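Local coordinates for fructose transport system repressor FruR (Pseudomonas putida, PDB 3O74), which regulates transcription as a dual regulator of the LacI family, with fructose 1-phosphate as its preferred effector, and probably binds specific DNA sequences, at the interface of chains A and B. Numbering follows the deposited sequence. Chains: chain A/B, Fructose transport system repressor FruR.

Contact 1: the interface of chains A and B. Residues chain A 193, 196-197, 200, 207; chain B 218-219, 221-222.
A:Phe196 and B:Phe222 meet edge to face where two effector-binding domains of the LacI family, built on the periplasmic sugar-binding protein fold, pack against each other. One outer face of helix 189-200 of chain A receives the short 3-10 helix 218-221 of chain B and the residue that follows it.

The aromatic and apolar contacts are centred on B:Phe222. Its ring is inclined 55° to that of A:Phe196, with the centroids 5.4 Å apart, and its tip fits between the side chains of A:Phe196 and A:Gln200, one turn apart. There CZ of B:Phe222 lies 3.8 Å from CB of A:Phe196 and 3.7 Å from CG of A:Gln200. The backbone O of A:Phe196 sits at the edge of this ring, in its plane, 3.3 Å from CZ of B:Phe222, where the polarised C-H would suit a carbonyl oxygen. In A:Gln200, chi1 (-137°) lays CG beside the phenylalanine tip; the bend at chi2 turns the amide, nearly perpendicular to the ring, toward CB of B:Asp221. A:Arg207 borders the same ring more distantly, its guanidinium steeply inclined to it. On the same side of the A:Phe196 ring as B:Phe222, the CD2 methyl of B:Leu219 lies above the ring plane, offset toward the rim, 3.8 Å from CD1 of A:Phe196.

The polar contact is made by B:Gln218, whose CG is anti to the backbone N (chi1 170°) and whose extended chain carries the amide across to the helix. NE2 of B:Gln218 donates a nearly straight hydrogen bond to the backbone O of A:Gln193 (2.7 Å); the acceptor lies in the glutamine amide plane, while the donor is tilted from the carbonyl plane. The carboxylate OD1 of A:Asp197 is also near NE2 of B:Gln218, at 2.9 Å, but the N-H points elsewhere, so any attraction would be electrostatic rather than a hydrogen bond. OE1 of the same amide rests against the aliphatic CB and CG of A:Gln193.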
loop_
_atom_site.group_PDB
_atom_site.type_symbol
_atom_site.label_atom_id
_atom_site.label_comp_id
_atom_site.label_asym_id
_atom_site.label_seq_id
_atom_site.Cartn_x
_atom_site.Cartn_y
_atom_site.Cartn_z
ATOM N N GLN A 193 6.715 -8.089 -8.580
ATOM C CA GLN A 193 7.425 -6.819 -8.665
ATOM C C GLN A 193 8.908 -7.063 -8.933
ATOM O O GLN A 193 9.516 -6.388 -9.765
ATOM C CB GLN A 193 7.236 -6.008 -7.384
ATOM C CG GLN A 193 5.806 -5.553 -7.140
ATOM C CD GLN A 193 5.676 -4.653 -5.922
ATOM O OE1 GLN A 193 5.338 -5.110 -4.830
ATOM N NE2 GLN A 193 5.946 -3.365 -6.106
ATOM N N PHE A 196 9.477 -8.159 -12.431
ATOM C CA PHE A 196 9.463 -6.987 -13.304
ATOM C C PHE A 196 10.793 -6.224 -13.272
ATOM O O PHE A 196 11.217 -5.659 -14.281
ATOM C CB PHE A 196 8.314 -6.041 -12.936
ATOM C CG PHE A 196 6.958 -6.502 -13.410
ATOM C CD1 PHE A 196 5.831 -6.296 -12.629
ATOM C CD2 PHE A 196 6.808 -7.132 -14.635
ATOM C CE1 PHE A 196 4.584 -6.709 -13.064
ATOM C CE2 PHE A 196 5.558 -7.550 -15.076
ATOM C CZ PHE A 196 4.448 -7.338 -14.288
ATOM N N ASP A 197 11.452 -6.208 -12.117
ATOM C CA ASP A 197 12.760 -5.563 -12.015
ATOM C C ASP A 197 13.770 -6.242 -12.930
ATOM O O ASP A 197 14.563 -5.579 -13.598
ATOM C CB ASP A 197 13.275 -5.575 -10.571
ATOM C CG ASP A 197 12.516 -4.623 -9.666
ATOM O OD1 ASP A 197 11.920 -3.656 -10.181
ATOM O OD2 ASP A 197 12.523 -4.842 -8.437
ATOM N N GLN A 200 13.063 -5.598 -16.612
ATOM C CA GLN A 200 13.329 -4.204 -16.937
ATOM C C GLN A 200 14.766 -4.010 -17.421
ATOM O O GLN A 200 15.047 -3.130 -18.235
ATOM C CB GLN A 200 13.044 -3.334 -15.712
ATOM C CG GLN A 200 12.305 -2.051 -16.018
ATOM C CD GLN A 200 13.219 -0.980 -16.553
ATOM O OE1 GLN A 200 14.152 -0.548 -15.873
ATOM N NE2 GLN A 200 12.960 -0.540 -17.778
ATOM N N ARG A 207 11.250 -9.084 -23.395
ATOM C CA ARG A 207 10.466 -9.116 -22.162
ATOM C C ARG A 207 9.154 -9.886 -22.303
ATOM O O ARG A 207 8.348 -9.924 -21.374
ATOM C CB ARG A 207 10.188 -7.697 -21.661
ATOM C CG ARG A 207 11.433 -6.849 -21.465
ATOM C CD ARG A 207 11.061 -5.421 -21.114
ATOM N NE ARG A 207 12.229 -4.548 -21.069
ATOM C CZ ARG A 207 12.169 -3.229 -20.916
ATOM N NH1 ARG A 207 10.995 -2.626 -20.795
ATOM N NH2 ARG A 207 13.285 -2.514 -20.889
ATOM N N GLN B 218 6.483 1.628 -9.909
ATOM C CA GLN B 218 7.368 0.772 -10.682
ATOM C C GLN B 218 6.893 0.590 -12.120
ATOM O O GLN B 218 7.692 0.631 -13.056
ATOM C CB GLN B 218 7.477 -0.591 -10.001
ATOM C CG GLN B 218 8.185 -1.637 -10.824
ATOM C CD GLN B 218 8.088 -3.017 -10.206
ATOM O OE1 GLN B 218 7.172 -3.304 -9.438
ATOM N NE2 GLN B 218 9.034 -3.879 -10.542
ATOM N N LEU B 219 5.593 0.388 -12.295
ATOM C CA LEU B 219 5.063 0.049 -13.610
ATOM C C LEU B 219 5.126 1.222 -14.594
ATOM O O LEU B 219 4.924 1.042 -15.795
ATOM C CB LEU B 219 3.651 -0.544 -13.503
ATOM C CG LEU B 219 3.512 -1.751 -12.569
ATOM C CD1 LEU B 219 2.204 -2.488 -12.815
ATOM C CD2 LEU B 219 4.686 -2.699 -12.741
ATOM N N ASP B 221 7.755 2.410 -15.453
ATOM C CA ASP B 221 8.926 2.062 -16.251
ATOM C C ASP B 221 8.535 1.315 -17.524
ATOM O O ASP B 221 9.307 1.260 -18.479
ATOM C CB ASP B 221 9.906 1.213 -15.435
ATOM C CG ASP B 221 10.676 2.025 -14.406
ATOM O OD1 ASP B 221 11.167 3.120 -14.748
ATOM O OD2 ASP B 221 10.801 1.556 -13.256
ATOM N N PHE B 222 7.334 0.741 -17.525
ATOM C CA PHE B 222 6.863 -0.080 -18.637
ATOM C C PHE B 222 5.814 0.628 -19.493
ATOM O O PHE B 222 5.402 0.111 -20.534
ATOM C CB PHE B 222 6.286 -1.396 -18.116
ATOM C CG PHE B 222 7.274 -2.236 -17.359
ATOM C CD1 PHE B 222 7.980 -3.241 -17.999
ATOM C CD2 PHE B 222 7.491 -2.026 -16.009
ATOM C CE1 PHE B 222 8.889 -4.021 -17.306
ATOM C CE2 PHE B 222 8.398 -2.801 -15.311
ATOM C CZ PHE B 222 9.099 -3.799 -15.962
#

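Contact 2: the interface of chains A and B. Residues chain A 21-22, 25, 35-37; chain B 12, 37.
This is an antiparallel strand-to-strand interface on the two-fold axis: A:Ile37 and B:Ile37, equivalent residues of strand 34-39, pair edge to edge and join the two subunits of the deposited dimer. Each backbone N donates to the other residue's O, with both bonds, A:Ile37 N to B:Ile37 O and B:Ile37 N to A:Ile37 O, at 2.8 Å. The reciprocal pair holds the two peptide edges in register at the symmetry axis.

Beside this bridge, B:Leu12 brings its isobutyl end toward A:Ile37, the two side chains meeting tip to tip. CD1 of A:Ile37 and CD1 of B:Leu12 are 3.6 Å apart, and CD2 of the leucine also touches the isoleucine tip. In A:Ile37, chi1 (-60°) sets CG1 beside the backbone N, and the extended chi2 (158°) carries CD1 to the leucine methyl.

CD1 of B:Leu12 also packs on helix 15-30. This CD1 of B:Leu12 lies 3.7 Å from CA of A:Lys22 and 4.1 Å from CB of A:Ala21, so the methyl meets the helix surface near its backbone. The carboxylate OE2 of A:Glu25 is a marginal neighbour, 3.9 Å from CD1 of B:Leu12.

Together, the backbone bridge and the leucine between strand and helix probably fix how the two effector-binding domains are set against each other in the dimer.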
loop_
_atom_site.group_PDB
_atom_site.type_symbol
_atom_site.label_atom_id
_atom_site.label_comp_id
_atom_site.label_asym_id
_atom_site.label_seq_id
_atom_site.Cartn_x
_atom_site.Cartn_y
_atom_site.Cartn_z
ATOM N N ALA A 21 -6.927 -4.520 5.241
ATOM C CA ALA A 21 -6.880 -3.692 6.443
ATOM C C ALA A 21 -7.792 -2.483 6.295
ATOM O O ALA A 21 -8.552 -2.146 7.201
ATOM C CB ALA A 21 -5.453 -3.252 6.738
ATOM N N LYS A 22 -7.729 -1.833 5.166
ATOM C CA LYS A 22 -8.554 -0.700 4.863
ATOM C C LYS A 22 -10.031 -1.047 4.897
ATOM O O LYS A 22 -10.819 -0.348 5.437
ATOM C CB LYS A 22 -8.185 -0.094 3.525
ATOM C CG LYS A 22 -9.026 1.074 3.121
ATOM C CD LYS A 22 -8.350 1.918 2.087
ATOM C CE LYS A 22 -8.972 3.269 1.896
ATOM N NZ LYS A 22 -8.636 3.907 0.597
ATOM N N GLU A 25 -11.002 -1.741 8.527
ATOM C CA GLU A 25 -11.123 -0.478 9.240
ATOM C C GLU A 25 -12.479 0.163 8.959
ATOM O O GLU A 25 -13.203 0.524 9.885
ATOM C CB GLU A 25 -9.981 0.463 8.845
ATOM C CG GLU A 25 -10.247 1.930 9.112
ATOM C CD GLU A 25 -10.037 2.784 7.873
ATOM O OE1 GLU A 25 -10.495 3.946 7.862
ATOM O OE2 GLU A 25 -9.421 2.290 6.905
ATOM N N LEU A 35 -10.039 0.158 14.536
ATOM C CA LEU A 35 -9.045 -0.848 14.186
ATOM C C LEU A 35 -7.612 -0.338 14.346
ATOM O O LEU A 35 -7.234 0.688 13.768
ATOM C CB LEU A 35 -9.258 -1.334 12.751
ATOM C CG LEU A 35 -8.308 -2.454 12.323
ATOM C CD1 LEU A 35 -8.674 -3.756 13.027
ATOM C CD2 LEU A 35 -8.327 -2.636 10.822
ATOM N N LEU A 36 -6.823 -1.059 15.135
ATOM C CA LEU A 36 -5.401 -0.769 15.269
ATOM C C LEU A 36 -4.592 -1.821 14.520
ATOM O O LEU A 36 -4.811 -3.022 14.680
ATOM C CB LEU A 36 -4.989 -0.739 16.738
ATOM C CG LEU A 36 -5.566 0.379 17.607
ATOM C CD1 LEU A 36 -5.263 0.104 19.076
ATOM C CD2 LEU A 36 -5.033 1.746 17.187
ATOM N N ILE A 37 -3.643 -1.356 13.718
ATOM C CA ILE A 37 -2.889 -2.218 12.824
ATOM C C ILE A 37 -1.413 -2.256 13.206
ATOM O O ILE A 37 -0.823 -1.234 13.543
ATOM C CB ILE A 37 -3.000 -1.704 11.387
ATOM C CG1 ILE A 37 -4.464 -1.685 10.946
ATOM C CG2 ILE A 37 -2.155 -2.542 10.447
ATOM C CD1 ILE A 37 -4.738 -0.742 9.790
ATOM N N LEU B 12 -4.464 3.929 4.021
ATOM C CA LEU B 12 -3.653 2.721 4.083
ATOM C C LEU B 12 -3.211 2.255 2.701
ATOM O O LEU B 12 -2.194 1.576 2.565
ATOM C CB LEU B 12 -4.440 1.606 4.769
ATOM C CG LEU B 12 -4.680 1.790 6.266
ATOM C CD1 LEU B 12 -5.752 0.835 6.769
ATOM C CD2 LEU B 12 -3.378 1.595 7.023
ATOM N N ILE B 37 -0.760 1.525 14.103
ATOM C CA ILE B 37 -1.184 2.325 12.970
ATOM C C ILE B 37 -2.707 2.382 12.887
ATOM O O ILE B 37 -3.400 1.393 13.147
ATOM C CB ILE B 37 -0.597 1.759 11.667
ATOM C CG1 ILE B 37 0.930 1.808 11.727
ATOM C CG2 ILE B 37 -1.129 2.512 10.464
ATOM C CD1 ILE B 37 1.614 0.958 10.675
#

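The C-alpha centres of contact 1 and contact 2 lie about 29 Å apart, and the two share no residue or secondary-structure element. Contact 1 uses helix 189-200 and the 3-10 helix 218-221; contact 2 uses helix 15-30, strand 34-39 and the loop residue B:Leu12. Each chain therefore meets its partner at two separated levels of the same two-fold interface, and each contact has a counterpart with the chains exchanged. Such spacing could resist rocking of one subunit against the other and could couple rearrangements within a subunit to the dimer, although this structure alone does not show such movement.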